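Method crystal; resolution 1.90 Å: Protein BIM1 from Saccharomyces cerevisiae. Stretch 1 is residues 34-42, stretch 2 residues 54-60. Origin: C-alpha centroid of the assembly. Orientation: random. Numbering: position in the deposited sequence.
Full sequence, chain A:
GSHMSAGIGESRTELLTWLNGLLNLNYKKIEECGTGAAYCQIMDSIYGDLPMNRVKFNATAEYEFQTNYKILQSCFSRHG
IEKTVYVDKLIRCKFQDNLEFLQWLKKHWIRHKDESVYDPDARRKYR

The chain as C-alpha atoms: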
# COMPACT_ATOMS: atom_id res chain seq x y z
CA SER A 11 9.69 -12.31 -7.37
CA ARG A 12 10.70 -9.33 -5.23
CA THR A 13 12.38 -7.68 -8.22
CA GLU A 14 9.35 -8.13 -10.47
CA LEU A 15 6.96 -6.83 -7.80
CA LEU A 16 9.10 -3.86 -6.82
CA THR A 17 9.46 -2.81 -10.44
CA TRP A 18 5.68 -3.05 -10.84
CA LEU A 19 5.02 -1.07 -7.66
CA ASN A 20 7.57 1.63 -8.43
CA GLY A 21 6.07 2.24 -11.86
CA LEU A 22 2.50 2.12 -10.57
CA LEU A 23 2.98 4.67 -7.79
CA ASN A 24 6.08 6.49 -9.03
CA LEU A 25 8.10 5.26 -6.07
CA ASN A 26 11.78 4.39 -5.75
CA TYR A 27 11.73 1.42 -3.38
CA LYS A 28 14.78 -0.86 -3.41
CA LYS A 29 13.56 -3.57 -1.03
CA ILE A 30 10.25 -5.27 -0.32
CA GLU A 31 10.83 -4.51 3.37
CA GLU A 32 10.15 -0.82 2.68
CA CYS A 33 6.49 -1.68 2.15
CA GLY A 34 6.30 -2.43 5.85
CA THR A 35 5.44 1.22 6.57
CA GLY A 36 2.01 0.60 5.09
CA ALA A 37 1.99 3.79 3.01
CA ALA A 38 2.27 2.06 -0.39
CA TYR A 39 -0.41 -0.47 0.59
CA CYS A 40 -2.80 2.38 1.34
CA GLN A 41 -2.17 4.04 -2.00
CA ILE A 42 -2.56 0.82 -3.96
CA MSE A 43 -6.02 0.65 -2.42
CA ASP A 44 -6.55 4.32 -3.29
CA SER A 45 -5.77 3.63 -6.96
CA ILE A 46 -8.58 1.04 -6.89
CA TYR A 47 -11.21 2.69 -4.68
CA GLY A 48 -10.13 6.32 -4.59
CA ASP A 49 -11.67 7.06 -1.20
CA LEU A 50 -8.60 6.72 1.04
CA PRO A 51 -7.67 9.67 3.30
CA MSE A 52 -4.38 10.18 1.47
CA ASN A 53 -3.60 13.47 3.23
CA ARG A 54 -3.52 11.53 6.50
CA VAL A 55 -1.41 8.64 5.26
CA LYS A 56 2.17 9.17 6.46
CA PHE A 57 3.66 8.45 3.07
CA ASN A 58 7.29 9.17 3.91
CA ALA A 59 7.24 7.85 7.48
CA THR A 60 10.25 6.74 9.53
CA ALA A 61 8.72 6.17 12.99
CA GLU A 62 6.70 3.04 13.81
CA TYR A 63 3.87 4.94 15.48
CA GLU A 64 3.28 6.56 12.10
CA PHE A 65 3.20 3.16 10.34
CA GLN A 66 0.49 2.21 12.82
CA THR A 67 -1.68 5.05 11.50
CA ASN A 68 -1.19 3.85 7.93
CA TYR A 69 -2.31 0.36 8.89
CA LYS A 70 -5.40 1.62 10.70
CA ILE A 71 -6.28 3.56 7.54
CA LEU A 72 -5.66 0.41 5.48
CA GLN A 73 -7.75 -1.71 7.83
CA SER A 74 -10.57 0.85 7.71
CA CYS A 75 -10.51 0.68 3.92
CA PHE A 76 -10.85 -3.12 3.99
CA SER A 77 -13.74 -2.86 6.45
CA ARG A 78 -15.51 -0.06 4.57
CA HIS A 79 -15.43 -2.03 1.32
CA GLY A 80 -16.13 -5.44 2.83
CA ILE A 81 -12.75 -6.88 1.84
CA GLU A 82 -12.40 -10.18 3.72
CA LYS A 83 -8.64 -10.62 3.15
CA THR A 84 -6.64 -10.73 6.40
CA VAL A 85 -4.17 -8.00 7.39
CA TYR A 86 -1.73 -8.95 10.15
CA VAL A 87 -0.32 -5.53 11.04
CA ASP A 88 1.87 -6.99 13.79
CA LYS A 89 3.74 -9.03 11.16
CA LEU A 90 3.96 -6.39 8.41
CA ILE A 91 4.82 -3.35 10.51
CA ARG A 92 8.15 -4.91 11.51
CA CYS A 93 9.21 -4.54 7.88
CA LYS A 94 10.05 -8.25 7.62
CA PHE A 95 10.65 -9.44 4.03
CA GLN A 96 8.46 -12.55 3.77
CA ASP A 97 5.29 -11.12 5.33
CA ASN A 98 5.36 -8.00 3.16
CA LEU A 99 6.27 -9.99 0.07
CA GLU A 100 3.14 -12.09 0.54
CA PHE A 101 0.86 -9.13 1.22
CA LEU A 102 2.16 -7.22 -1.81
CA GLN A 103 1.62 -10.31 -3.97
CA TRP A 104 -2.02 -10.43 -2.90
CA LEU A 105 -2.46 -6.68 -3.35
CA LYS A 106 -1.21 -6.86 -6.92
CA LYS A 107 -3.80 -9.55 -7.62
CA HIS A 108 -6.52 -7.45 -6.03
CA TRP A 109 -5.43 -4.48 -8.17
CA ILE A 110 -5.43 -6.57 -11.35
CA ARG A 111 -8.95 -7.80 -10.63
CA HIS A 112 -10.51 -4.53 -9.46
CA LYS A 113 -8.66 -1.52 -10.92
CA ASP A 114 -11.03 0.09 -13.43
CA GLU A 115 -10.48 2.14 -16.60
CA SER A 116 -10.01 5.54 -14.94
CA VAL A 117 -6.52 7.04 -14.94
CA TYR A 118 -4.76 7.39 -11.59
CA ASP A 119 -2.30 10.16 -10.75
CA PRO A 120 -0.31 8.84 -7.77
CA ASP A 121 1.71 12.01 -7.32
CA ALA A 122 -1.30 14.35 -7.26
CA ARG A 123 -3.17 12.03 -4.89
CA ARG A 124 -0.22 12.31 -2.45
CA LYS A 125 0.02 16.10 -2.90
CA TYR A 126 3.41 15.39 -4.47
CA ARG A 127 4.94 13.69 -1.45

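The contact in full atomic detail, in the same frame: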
# COMPACT_ATOMS: atom_id res chain seq x y z
N GLY A 34 6.77 -2.22 4.50
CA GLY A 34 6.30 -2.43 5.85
C GLY A 34 5.70 -1.20 6.51
O GLY A 34 4.97 -1.34 7.49
N THR A 35 5.97 -0.01 5.98
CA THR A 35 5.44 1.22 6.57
C THR A 35 3.95 1.37 6.33
O THR A 35 3.29 2.19 6.96
CB THR A 35 6.14 2.49 6.02
OG1 THR A 35 5.71 2.74 4.68
CG2 THR A 35 7.65 2.33 6.05
N GLY A 36 3.43 0.57 5.40
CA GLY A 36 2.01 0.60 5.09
C GLY A 36 1.52 1.70 4.16
O GLY A 36 0.37 1.66 3.71
N ALA A 37 2.37 2.68 3.87
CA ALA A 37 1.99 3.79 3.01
C ALA A 37 1.64 3.34 1.58
O ALA A 37 0.58 3.70 1.04
CB ALA A 37 3.11 4.83 2.98
N ALA A 38 2.51 2.55 0.97
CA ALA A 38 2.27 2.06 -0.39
C ALA A 38 1.00 1.21 -0.45
O ALA A 38 0.23 1.32 -1.41
CB ALA A 38 3.48 1.25 -0.88
N TYR A 39 0.78 0.37 0.56
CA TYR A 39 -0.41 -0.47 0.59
C TYR A 39 -1.66 0.40 0.53
O TYR A 39 -2.60 0.11 -0.21
CB TYR A 39 -0.43 -1.31 1.87
CG TYR A 39 0.70 -2.31 1.99
CD1 TYR A 39 1.10 -2.78 3.24
CD2 TYR A 39 1.36 -2.78 0.86
CE1 TYR A 39 2.15 -3.69 3.37
CE2 TYR A 39 2.41 -3.70 0.97
CZ TYR A 39 2.80 -4.15 2.23
OH TYR A 39 3.84 -5.04 2.35
N CYS A 40 -1.67 1.46 1.32
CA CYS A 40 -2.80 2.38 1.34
C CYS A 40 -3.04 2.96 -0.04
O CYS A 40 -4.18 3.00 -0.50
CB CYS A 40 -2.56 3.54 2.31
SG CYS A 40 -2.77 3.13 4.05
N GLN A 41 -1.98 3.44 -0.69
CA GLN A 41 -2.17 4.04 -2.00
C GLN A 41 -2.55 3.06 -3.09
O GLN A 41 -3.19 3.44 -4.07
CB GLN A 41 -0.95 4.86 -2.43
CG GLN A 41 -1.21 5.59 -3.75
CD GLN A 41 -0.37 6.82 -3.94
OE1 GLN A 41 0.81 6.84 -3.58
NE2 GLN A 41 -0.96 7.85 -4.53
N ILE A 42 -2.15 1.79 -2.96
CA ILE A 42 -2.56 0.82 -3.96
C ILE A 42 -4.08 0.74 -3.85
O ILE A 42 -4.80 0.72 -4.86
CB ILE A 42 -1.96 -0.57 -3.71
CG1 ILE A 42 -0.46 -0.55 -4.00
CG2 ILE A 42 -2.64 -1.60 -4.62
CD1 ILE A 42 0.21 -1.89 -3.81
N ARG A 54 -3.83 12.00 5.15
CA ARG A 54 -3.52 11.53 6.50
C ARG A 54 -2.61 10.31 6.55
O ARG A 54 -2.19 9.87 7.62
CB ARG A 54 -4.84 11.29 7.25
CG ARG A 54 -5.58 12.60 7.55
CD ARG A 54 -7.02 12.36 7.98
NE ARG A 54 -7.96 12.65 6.90
CZ ARG A 54 -9.14 12.07 6.76
NH1 ARG A 54 -9.54 11.15 7.62
NH2 ARG A 54 -9.93 12.39 5.74
N VAL A 55 -2.31 9.78 5.37
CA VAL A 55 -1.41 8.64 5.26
C VAL A 55 -0.01 9.23 5.38
O VAL A 55 0.32 10.20 4.69
CB VAL A 55 -1.54 7.94 3.89
CG1 VAL A 55 -0.45 6.89 3.72
CG2 VAL A 55 -2.92 7.30 3.78
N LYS A 56 0.80 8.69 6.28
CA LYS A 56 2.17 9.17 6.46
C LYS A 56 2.98 8.46 5.39
O LYS A 56 3.57 7.40 5.63
CB LYS A 56 2.69 8.81 7.86
CG LYS A 56 1.83 9.37 8.99
CD LYS A 56 1.73 10.89 8.89
CE LYS A 56 0.70 11.45 9.85
NZ LYS A 56 0.47 12.91 9.62
N PHE A 57 2.99 9.05 4.20
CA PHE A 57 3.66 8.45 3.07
C PHE A 57 5.16 8.25 3.20
O PHE A 57 5.68 7.21 2.82
CB PHE A 57 3.36 9.23 1.80
CG PHE A 57 3.33 8.37 0.58
CD1 PHE A 57 2.24 7.54 0.35
CD2 PHE A 57 4.42 8.30 -0.27
CE1 PHE A 57 2.24 6.64 -0.71
CE2 PHE A 57 4.43 7.40 -1.33
CZ PHE A 57 3.34 6.57 -1.55
N ASN A 58 5.85 9.25 3.74
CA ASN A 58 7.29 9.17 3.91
C ASN A 58 7.62 9.08 5.39
O ASN A 58 8.38 9.88 5.92
CB ASN A 58 7.95 10.39 3.27
CG ASN A 58 7.71 10.45 1.77
OD1 ASN A 58 8.22 9.62 1.01
ND2 ASN A 58 6.92 11.43 1.33
N ALA A 59 7.05 8.07 6.05
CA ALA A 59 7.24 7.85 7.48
C ALA A 59 8.53 7.11 7.83
O ALA A 59 9.03 6.31 7.03
CB ALA A 59 6.04 7.09 8.05
N THR A 60 9.03 7.36 9.03
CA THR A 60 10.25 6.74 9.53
C THR A 60 10.05 6.16 10.93
O THR A 60 10.80 5.29 11.37
CB THR A 60 11.43 7.76 9.54
OG1 THR A 60 12.02 7.82 8.24
CG2 THR A 60 12.50 7.37 10.56
O HOH W 1 6.50 5.37 4.46

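The contact is chiefly one of shape: no direct hydrogen bond crosses it, and the two stretches together bury 319 Å². The closest pair of CA atoms is that of Ala-37 and Phe-57, 5.0 Å apart. Such closeness suits an alanine. Its CB points toward the loop and forms a small bump in a hollow lined by backbone and side chains, with CB of Ala-37 3.5 Å from O of Phe-57, 3.7 Å from O of Lys-56, 3.9 Å from CD1 of Phe-57 and 4.2 Å from CG1 of Val-55.

Phe-57 supplies the largest covered area, 79 Å². Its CA-to-CB bond points away from the helix, yet the end of the side chain comes nearer, with chi1 at -148°, between wells. The ring thus reaches the helix obliquely, bringing CE1 of Phe-57 to 3.2 Å from OE1 of Gln-41, whose polar end is satisfied elsewhere in the structure.

Val-55, with chi1 at 171° (t), packs its methyls against Ala-37 and Cys-40, three residues apart and so about one helical turn. CG1 of Val-55 lies 4.0 Å from CA of Ala-37, and CG2 of Val-55 lies 4.1 Å from CB of Cys-40; CG1 of Val-55 also lies 4.2 Å from CB of Cys-40, so CG1 touches both residues. The CA-to-CB bonds of Ala-37 and Cys-40 both point toward the loop. Gly-36, at the N-cap position, has phi/psi of 81/-11; a CB there would jam against the carbonyl O of Thr-35.

Toward Ala-59 the fit loosens, and a water bridges the stretches. It donates to O of Phe-57 (2.6 Å from the water O), accepts from N of Ala-59 (3.2 Å), and hydrogen-bonds OG1 of Thr-35 (2.8 Å). Thr-35, with chi1 at 73° (p), suits this place by placing a hydroxyl beside the water and a methyl whose CG2 lies 4.3 Å from O of Ala-59.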